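Bifunctional enzyme IspD/IspF (Campylobacter jejuni, PDB 1W55) catalyses two steps of isoprenoid precursor biosynthesis, joining methylerythritol phosphate to CTP-derived CMP and later cyclising the phosphorylated product to methylerythritol cyclodiphosphate with release of CMP. Local coordinates at residues L35-N40 against A98-S103; S42-F47 against V102-F107. All blocks are in the same frame, centred on the assembly; numbering follows the deposited sequence.

In the fold
Both contacts lie in the cytidylyltransferase half of the chain, where helix 33-42 and the turn that follows it meet the loop after strand 91-96 and the start of helix 104-111. Interaction 1 (35-40 with 98-103) is somewhat more buried, though both are partly buried, and lies closer to the bound CMP; a short hydrophobic patch there adjoins an asparagine amide and two waters that tie helix to loop. Interaction 2 (42-47 with 102-107) sits further from the centre of the chain and is mainly aromatic, with a lysine tail and a water at its polar margin. Val102 joins the two: its carbonyl oxygen accepts from Asn40 in interaction 1 and meets the Phe44 ring edge in interaction 2.

Interaction 1. Residues L35-N40 against A98-S103; sequences LYATKN and ARVLVS. With EDO (1,2-ethanediol), chain F.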
loop_
_atom_site.group_PDB
_atom_site.type_symbol
_atom_site.label_atom_id
_atom_site.label_comp_id
_atom_site.label_asym_id
_atom_site.label_seq_id
_atom_site.Cartn_x
_atom_site.Cartn_y
_atom_site.Cartn_z
ATOM N N LEU A 35 -26.908 8.344 6.570
ATOM C CA LEU A 35 -27.023 7.010 7.150
ATOM C C LEU A 35 -25.660 6.540 7.661
ATOM O O LEU A 35 -25.560 6.013 8.767
ATOM C CB LEU A 35 -27.639 6.026 6.146
ATOM C CG LEU A 35 -27.855 4.570 6.577
ATOM C CD1 LEU A 35 -28.755 4.450 7.848
ATOM C CD2 LEU A 35 -28.432 3.767 5.401
ATOM N N TYR A 36 -24.609 6.771 6.879
ATOM C CA TYR A 36 -23.255 6.473 7.342
ATOM C C TYR A 36 -22.928 7.160 8.686
ATOM O O TYR A 36 -22.435 6.515 9.610
ATOM C CB TYR A 36 -22.223 6.854 6.274
ATOM C CG TYR A 36 -20.822 6.392 6.592
ATOM C CD1 TYR A 36 -20.303 5.229 6.020
ATOM C CD2 TYR A 36 -20.006 7.121 7.469
ATOM C CE1 TYR A 36 -18.998 4.799 6.315
ATOM C CE2 TYR A 36 -18.710 6.708 7.769
ATOM C CZ TYR A 36 -18.213 5.545 7.193
ATOM O OH TYR A 36 -16.935 5.136 7.501
ATOM N N ALA A 37 -23.192 8.461 8.788
ATOM C CA ALA A 37 -22.924 9.210 10.031
ATOM C C ALA A 37 -23.745 8.702 11.220
ATOM O O ALA A 37 -23.218 8.569 12.332
ATOM C CB ALA A 37 -23.161 10.712 9.823
ATOM N N THR A 38 -25.023 8.409 10.981
ATOM C CA THR A 38 -25.918 7.897 12.021
ATOM C C THR A 38 -25.475 6.512 12.504
ATOM O O THR A 38 -25.413 6.263 13.714
ATOM C CB THR A 38 -27.387 7.870 11.533
ATOM O OG1 THR A 38 -27.763 9.165 11.046
ATOM C CG2 THR A 38 -28.315 7.670 12.692
ATOM N N LYS A 39 -25.142 5.636 11.557
ATOM C CA LYS A 39 -24.641 4.294 11.869
ATOM C C LYS A 39 -23.388 4.375 12.731
ATOM O O LYS A 39 -23.274 3.655 13.716
ATOM C CB LYS A 39 -24.339 3.496 10.588
ATOM C CG LYS A 39 -25.562 2.851 9.956
ATOM C CD LYS A 39 -25.158 1.929 8.812
ATOM C CE LYS A 39 -26.305 1.050 8.365
ATOM N NZ LYS A 39 -26.009 0.441 7.036
ATOM N N ASN A 40 -22.460 5.249 12.343
ATOM C CA ASN A 40 -21.218 5.492 13.083
ATOM C C ASN A 40 -21.438 5.836 14.572
ATOM O O ASN A 40 -20.895 5.171 15.459
ATOM C CB ASN A 40 -20.419 6.602 12.383
ATOM C CG ASN A 40 -19.103 6.934 13.091
ATOM O OD1 ASN A 40 -18.223 6.070 13.239
ATOM N ND2 ASN A 40 -18.954 8.203 13.516
ATOM N N ALA A 98 -23.347 16.094 9.030
ATOM C CA ALA A 98 -22.229 16.502 8.189
ATOM C C ALA A 98 -20.876 16.348 8.885
ATOM O O ALA A 98 -19.838 16.490 8.247
ATOM C CB ALA A 98 -22.428 17.924 7.667
ATOM N N ARG A 99 -20.900 16.045 10.183
ATOM C CA ARG A 99 -19.703 15.617 10.919
ATOM C C ARG A 99 -19.641 14.087 10.905
ATOM O O ARG A 99 -20.138 13.407 11.814
ATOM C CB ARG A 99 -19.725 16.151 12.355
ATOM C CG ARG A 99 -19.642 17.656 12.422
ATOM C CD ARG A 99 -19.717 18.205 13.831
ATOM N NE ARG A 99 -19.939 19.647 13.878
ATOM C CZ ARG A 99 -18.987 20.570 13.731
ATOM N NH1 ARG A 99 -17.722 20.216 13.537
ATOM N NH2 ARG A 99 -19.299 21.858 13.800
ATOM N N VAL A 100 -19.029 13.555 9.855
ATOM C CA VAL A 100 -19.227 12.154 9.490
ATOM C C VAL A 100 -18.342 11.166 10.236
ATOM O O VAL A 100 -18.816 10.109 10.636
ATOM C CB VAL A 100 -19.100 11.943 7.959
ATOM C CG1 VAL A 100 -19.546 10.559 7.588
ATOM C CG2 VAL A 100 -19.949 12.944 7.227
ATOM N N LEU A 101 -17.078 11.522 10.438
ATOM C CA LEU A 101 -16.078 10.580 10.941
ATOM C C LEU A 101 -15.742 10.724 12.430
ATOM O O LEU A 101 -14.611 10.435 12.844
ATOM C CB LEU A 101 -14.789 10.705 10.127
ATOM C CG LEU A 101 -14.812 10.366 8.628
ATOM C CD1 LEU A 101 -13.435 10.626 8.016
ATOM C CD2 LEU A 101 -15.257 8.932 8.372
ATOM N N VAL A 102 -16.714 11.160 13.224
ATOM C CA VAL A 102 -16.537 11.293 14.670
ATOM C C VAL A 102 -16.037 9.972 15.247
ATOM O O VAL A 102 -16.647 8.924 15.025
ATOM C CB VAL A 102 -17.855 11.706 15.376
ATOM C CG1 VAL A 102 -17.683 11.649 16.880
ATOM C CG2 VAL A 102 -18.290 13.113 14.940
ATOM N N SER A 103 -14.921 10.033 15.973
ATOM C CA SER A 103 -14.261 8.844 16.523
ATOM C C SER A 103 -14.869 8.372 17.840
ATOM O O SER A 103 -15.460 9.161 18.587
ATOM C CB SER A 103 -12.770 9.123 16.733
ATOM O OG SER A 103 -12.563 9.763 17.983
HETATM C C1 EDO F . -22.513 23.339 15.432
HETATM O O1 EDO F . -22.182 23.009 14.092
HETATM C C2 EDO F . -21.249 23.449 16.256
HETATM O O2 EDO F . -20.336 24.287 15.585
HETATM O O HOH W 1 -20.791 10.289 12.887
HETATM O O HOH W 2 -15.502 6.091 13.808
#
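Asn40 holds CG anti to its backbone N (chi1 180°), which points CG toward the loop, where ND2 donates to Val102 O at 2.8 Å. The bond is nearly straight (172°), lies in the amide plane and meets a lone pair of the carbonyl. Tyr36, one helical turn earlier, has the same first torsion (-172°), and its side chain crosses that of Val100 at about a right angle, CD2 lying 3.5 Å from Val100 CG1. Leu101 CD2 approaches CE2 of that ring more loosely, while Ala37 CB packs against Val100 CA at 4.2 Å. Two waters extend the polar grip. One accepts from Asn40 ND2 at 2.8 Å and also reaches Ala37 O and Val100 O; the other bridges Asn40 OD1 and Val102 O. Both ends of the amide are thereby engaged, which would fix its rotation. Arg99 turns away from the helix to form salt bridges with Asp96 and with Asp128 of the second subunit, and its NH2 donates to a bound ethanediol. The contact thus pins helix 33-42 to the loop between strand 91-96 and helix 104-111, with Leu28 of strand 27-28 touching both Tyr36 and Val100.

Interaction 2. Residues S42-F47 against V102-F107; sequences SSFYPF and VSKNLF
Phe44 and Phe107 carry the contact, each ring covered on one face by an aliphatic carbon. Lys104 CA lies over a face of the Phe44 ring, 3.8 Å from its centroid, and Val102 O meets the edge of that ring in plane, 3.3 Å from CZ. Phe44 CB in turn stands over the centre of the Phe107 ring, 3.7 Å from its centroid and only 7° off the normal, a CH-pi contact. The two rings meet obliquely, their planes at 57°. Tyr45 completes an aromatic cluster, its CB 3.3 Å from Phe107 CZ, and Phe47 CZ reaches Phe107 CE1 at 4.0 Å. Met4 of strand 4-9 and Met93 of strand 91-96 also touch Phe107, placing its ring between the turn and the central sheet.

The Lys104 side chain runs alongside Phe44 in the opposite direction, with CD 3.7 Å from ring atom CD2. Bent at chi2 (60°) and again at chi4, it delivers NZ to Phe44 O at 2.9 Å. At the start of helix 104-111, Ser103 OG accepts from Leu106 N as the N-cap and is also hydrogen-bonded to Glu186. The result is an apolar, aromatic join with one lysine at its exposed margin: its CB and CD lie against the Phe44 ring, while its ammonium is bonded to Phe44 O and reaches Ser43 O through a water, which probably eases its charge.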
loop_
_atom_site.group_PDB
_atom_site.type_symbol
_atom_site.label_atom_id
_atom_site.label_comp_id
_atom_site.label_asym_id
_atom_site.label_seq_id
_atom_site.Cartn_x
_atom_site.Cartn_y
_atom_site.Cartn_z
ATOM N N SER A 42 -24.305 5.661 16.288
ATOM C CA SER A 42 -25.152 4.639 16.883
ATOM C C SER A 42 -24.342 3.442 17.403
ATOM O O SER A 42 -24.718 2.834 18.407
ATOM C CB SER A 42 -26.211 4.178 15.882
ATOM O OG SER A 42 -26.843 2.986 16.324
ATOM N N SER A 43 -23.237 3.127 16.727
ATOM C CA SER A 43 -22.362 2.023 17.116
ATOM C C SER A 43 -21.573 2.265 18.416
ATOM O O SER A 43 -20.980 1.329 18.957
ATOM C CB SER A 43 -21.397 1.677 15.974
ATOM O OG SER A 43 -20.277 2.550 15.955
ATOM N N PHE A 44 -21.573 3.505 18.916
ATOM C CA PHE A 44 -20.775 3.861 20.095
ATOM C C PHE A 44 -21.474 3.560 21.421
ATOM O O PHE A 44 -20.815 3.461 22.457
ATOM C CB PHE A 44 -20.359 5.345 20.077
ATOM C CG PHE A 44 -19.433 5.719 18.948
ATOM C CD1 PHE A 44 -19.271 7.052 18.595
ATOM C CD2 PHE A 44 -18.731 4.743 18.230
ATOM C CE1 PHE A 44 -18.430 7.420 17.542
ATOM C CE2 PHE A 44 -17.877 5.093 17.186
ATOM C CZ PHE A 44 -17.730 6.433 16.835
ATOM N N TYR A 45 -22.797 3.416 21.387
ATOM C CA TYR A 45 -23.593 3.453 22.610
ATOM C C TYR A 45 -24.989 2.896 22.370
ATOM O O TYR A 45 -25.545 3.087 21.292
ATOM C CB TYR A 45 -23.679 4.897 23.113
ATOM C CG TYR A 45 -24.312 5.080 24.478
ATOM C CD1 TYR A 45 -23.554 4.985 25.647
ATOM C CD2 TYR A 45 -25.670 5.365 24.599
ATOM C CE1 TYR A 45 -24.146 5.159 26.903
ATOM C CE2 TYR A 45 -26.264 5.536 25.841
ATOM C CZ TYR A 45 -25.502 5.433 26.982
ATOM O OH TYR A 45 -26.115 5.609 28.202
ATOM N N PRO A 46 -25.560 2.206 23.360
ATOM C CA PRO A 46 -26.935 1.704 23.238
ATOM C C PRO A 46 -27.973 2.789 23.546
ATOM O O PRO A 46 -28.630 2.738 24.595
ATOM C CB PRO A 46 -26.986 0.566 24.270
ATOM C CG PRO A 46 -25.996 0.953 25.316
ATOM C CD PRO A 46 -24.943 1.809 24.641
ATOM N N PHE A 47 -28.120 3.754 22.631
ATOM C CA PHE A 47 -29.070 4.852 22.811
ATOM C C PHE A 47 -30.488 4.332 22.978
ATOM O O PHE A 47 -30.888 3.380 22.305
ATOM C CB PHE A 47 -29.018 5.825 21.631
ATOM C CG PHE A 47 -27.699 6.522 21.476
ATOM C CD1 PHE A 47 -26.783 6.097 20.508
ATOM C CD2 PHE A 47 -27.372 7.612 22.281
ATOM C CE1 PHE A 47 -25.556 6.743 20.348
ATOM C CE2 PHE A 47 -26.155 8.267 22.131
ATOM C CZ PHE A 47 -25.241 7.838 21.161
ATOM N N VAL A 102 -16.714 11.160 13.224
ATOM C CA VAL A 102 -16.537 11.293 14.670
ATOM C C VAL A 102 -16.037 9.972 15.247
ATOM O O VAL A 102 -16.647 8.924 15.025
ATOM C CB VAL A 102 -17.855 11.706 15.376
ATOM C CG1 VAL A 102 -17.683 11.649 16.880
ATOM C CG2 VAL A 102 -18.290 13.113 14.940
ATOM N N SER A 103 -14.921 10.033 15.973
ATOM C CA SER A 103 -14.261 8.844 16.523
ATOM C C SER A 103 -14.869 8.372 17.840
ATOM O O SER A 103 -15.460 9.161 18.587
ATOM C CB SER A 103 -12.770 9.123 16.733
ATOM O OG SER A 103 -12.563 9.763 17.983
ATOM N N LYS A 104 -14.700 7.083 18.122
ATOM C CA LYS A 104 -15.115 6.483 19.393
ATOM C C LYS A 104 -14.393 7.138 20.572
ATOM O O LYS A 104 -14.936 7.264 21.682
ATOM C CB LYS A 104 -14.827 4.976 19.366
ATOM C CG LYS A 104 -15.085 4.235 20.671
ATOM C CD LYS A 104 -16.526 4.352 21.124
ATOM C CE LYS A 104 -16.765 3.493 22.350
ATOM N NZ LYS A 104 -18.043 2.753 22.192
ATOM N N ASN A 105 -13.164 7.550 20.300
ATOM C CA ASN A 105 -12.314 8.240 21.249
ATOM C C ASN A 105 -12.953 9.532 21.759
ATOM O O ASN A 105 -13.076 9.728 22.971
ATOM C CB ASN A 105 -10.986 8.540 20.564
ATOM C CG ASN A 105 -9.903 8.906 21.531
ATOM O OD1 ASN A 105 -9.773 10.066 21.922
ATOM N ND2 ASN A 105 -9.086 7.920 21.905
ATOM N N LEU A 106 -13.355 10.408 20.835
ATOM C CA LEU A 106 -14.011 11.661 21.207
ATOM C C LEU A 106 -15.290 11.380 21.973
ATOM O O LEU A 106 -15.578 12.054 22.955
ATOM C CB LEU A 106 -14.302 12.544 19.985
ATOM C CG LEU A 106 -15.129 13.816 20.202
ATOM C CD1 LEU A 106 -14.427 14.777 21.169
ATOM C CD2 LEU A 106 -15.408 14.510 18.868
ATOM N N PHE A 107 -16.042 10.378 21.528
ATOM C CA PHE A 107 -17.274 9.983 22.207
ATOM C C PHE A 107 -17.014 9.676 23.684
ATOM O O PHE A 107 -17.735 10.165 24.552
ATOM C CB PHE A 107 -17.931 8.787 21.508
ATOM C CG PHE A 107 -19.143 8.248 22.228
ATOM C CD1 PHE A 107 -20.421 8.681 21.891
ATOM C CD2 PHE A 107 -19.006 7.293 23.237
ATOM C CE1 PHE A 107 -21.535 8.186 22.551
ATOM C CE2 PHE A 107 -20.114 6.794 23.904
ATOM C CZ PHE A 107 -21.382 7.243 23.562
HETATM O O HOH W 3 -18.357 0.419 20.269
#